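Local coordinates for putative DNA-binding protein (Salmonella choleraesuis, PDB 2HX0), which is of unknown function but probably binds DNA, and holds magnesium ions, at residues V78-G83 against H93-D98. The protein carries 2 engineered substitutions. Residues are numbered along the deposited sequence; the frame is centred on the assembly and turned at random.
With MG (magnesium ion), chain B.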
loop_
_atom_site.group_PDB
_atom_site.type_symbol
_atom_site.label_atom_id
_atom_site.label_comp_id
_atom_site.label_asym_id
_atom_site.label_seq_id
_atom_site.Cartn_x
_atom_site.Cartn_y
_atom_site.Cartn_z
ATOM N N VAL A 78 -8.088 0.233 9.796
ATOM C CA VAL A 78 -7.201 0.974 8.912
ATOM C C VAL A 78 -6.974 0.083 7.700
ATOM O O VAL A 78 -6.420 -1.013 7.816
ATOM C CB VAL A 78 -5.854 1.281 9.580
ATOM C CG1 VAL A 78 -4.898 1.875 8.556
ATOM C CG2 VAL A 78 -6.061 2.253 10.727
ATOM N N ILE A 79 -7.413 0.547 6.536
ATOM C CA ILE A 79 -7.268 -0.233 5.314
ATOM C C ILE A 79 -5.951 0.095 4.637
ATOM O O ILE A 79 -5.273 -0.785 4.103
ATOM C CB ILE A 79 -8.446 0.034 4.357
ATOM C CG1 ILE A 79 -9.742 -0.480 4.994
ATOM C CG2 ILE A 79 -8.211 -0.653 3.016
ATOM C CD1 ILE A 79 -10.944 -0.694 4.139
ATOM N N SER A 80 -5.588 1.368 4.665
ATOM C CA SER A 80 -4.324 1.785 4.088
ATOM C C SER A 80 -3.886 3.120 4.655
ATOM O O SER A 80 -4.700 4.003 4.923
ATOM C CB SER A 80 -4.417 1.875 2.564
ATOM O OG SER A 80 -5.315 2.885 2.160
ATOM N N LEU A 81 -2.584 3.235 4.865
ATOM C CA LEU A 81 -1.968 4.448 5.367
ATOM C C LEU A 81 -0.753 4.565 4.471
ATOM O O LEU A 81 0.165 3.749 4.547
ATOM C CB LEU A 81 -1.541 4.283 6.827
ATOM C CG LEU A 81 -0.691 5.441 7.354
ATOM C CD1 LEU A 81 -1.499 6.722 7.314
ATOM C CD2 LEU A 81 -0.233 5.132 8.771
ATOM N N ASN A 82 -0.765 5.561 3.599
ATOM C CA ASN A 82 0.322 5.740 2.654
ATOM C C ASN A 82 0.915 7.125 2.688
ATOM O O ASN A 82 0.263 8.093 3.078
ATOM C CB ASN A 82 -0.169 5.440 1.238
ATOM C CG ASN A 82 -0.346 3.959 0.984
ATOM O OD1 ASN A 82 0.624 3.198 0.991
ATOM N ND2 ASN A 82 -1.585 3.539 0.762
ATOM N N GLY A 83 2.167 7.220 2.273
ATOM C CA GLY A 83 2.795 8.517 2.255
ATOM C C GLY A 83 4.231 8.514 2.708
ATOM O O GLY A 83 4.791 7.484 3.092
ATOM N N HIS A 93 -1.835 9.863 3.641
ATOM C CA HIS A 93 -3.250 9.709 3.325
ATOM C C HIS A 93 -3.741 8.449 4.016
ATOM O O HIS A 93 -3.015 7.461 4.114
ATOM C CB HIS A 93 -3.461 9.620 1.813
ATOM C CG HIS A 93 -3.320 10.937 1.117
ATOM N ND1 HIS A 93 -3.479 11.085 -0.244
ATOM C CD2 HIS A 93 -3.053 12.175 1.600
ATOM C CE1 HIS A 93 -3.320 12.356 -0.571
ATOM N NE2 HIS A 93 -3.060 13.039 0.530
ATOM N N LEU A 94 -4.978 8.490 4.495
ATOM C CA LEU A 94 -5.553 7.373 5.228
ATOM C C LEU A 94 -6.903 6.928 4.694
ATOM O O LEU A 94 -7.716 7.754 4.279
ATOM C CB LEU A 94 -5.705 7.773 6.699
ATOM C CG LEU A 94 -6.493 6.871 7.660
ATOM C CD1 LEU A 94 -5.730 5.584 7.933
ATOM C CD2 LEU A 94 -6.734 7.623 8.964
ATOM N N ALA A 95 -7.129 5.616 4.707
ATOM C CA ALA A 95 -8.401 5.036 4.283
ATOM C C ALA A 95 -8.840 4.104 5.413
ATOM O O ALA A 95 -8.078 3.235 5.839
ATOM C CB ALA A 95 -8.232 4.248 2.982
ATOM N N VAL A 96 -10.056 4.305 5.915
ATOM C CA VAL A 96 -10.582 3.469 6.990
ATOM C C VAL A 96 -11.915 2.856 6.573
ATOM O O VAL A 96 -12.610 3.400 5.714
ATOM C CB VAL A 96 -10.817 4.280 8.294
ATOM C CG1 VAL A 96 -9.494 4.781 8.852
ATOM C CG2 VAL A 96 -11.758 5.444 8.022
ATOM N N SER A 97 -12.255 1.715 7.166
ATOM C CA SER A 97 -13.524 1.048 6.877
ATOM C C SER A 97 -14.335 0.966 8.165
ATOM O O SER A 97 -13.768 0.888 9.258
ATOM C CB SER A 97 -13.284 -0.356 6.308
ATOM O OG SER A 97 -12.578 -1.178 7.225
ATOM N N ASP A 98 -15.659 0.989 8.046
ATOM C CA ASP A 98 -16.508 0.932 9.235
ATOM C C ASP A 98 -17.192 -0.430 9.407
ATOM O O ASP A 98 -16.962 -1.347 8.623
ATOM C CB ASP A 98 -17.544 2.066 9.205
ATOM C CG ASP A 98 -18.578 1.904 8.107
ATOM O OD1 ASP A 98 -18.759 0.785 7.585
ATOM O OD2 ASP A 98 -19.230 2.917 7.782
HETATM MG MG MG B . -2.415 15.129 0.725
HETATM O O HOH W 1 -3.693 5.326 2.035
HETATM O O HOH W 2 -2.368 15.702 -1.724
#
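Ile79 lays CG1 and CD1 alongside CB and OG of Ser97, CG1 lying 3.7 Å from Ser97 OG; the closer approach of CD1 to Ser97 CB is doubtfully short. Its backbone turns off the extended path (psi -39°), and Ile79 and Ser80 together face Ala95, a classic beta bulge in an antiparallel hairpin. Ala95 O takes Ile79 N at 2.9 Å and, weakly, Ser80 N at 3.3 Å. Past the bulge the pairing is regular: Ala95 N donates to Ser80 O, and Asn82 and His93 exchange two backbone hydrogen bonds. On one face Ser80 OG presses on Ala95 CB at 3.3 Å, and a water accepts from Ser80 OG and Asn82 ND2 while donating to His93 O. On the other face Val78 CG1 meets Leu94 CD1 at 3.9 Å, the two side chains crossing at about a right angle. His93 swings its ring away from 78-83 and binds magnesium through NE2 at 2.2 Å, beside His91 and His107. His93 ND1 and Asn82 ND2 are hydrogen-bonded to Val78 O and Ile79 O of a neighbouring subunit, tying the metal site to the trimer interface. In the main antiparallel sheet, this hairpin runs between strands 47-56 and 103-108, with Val78 and Leu81 also packing on strand 113-124.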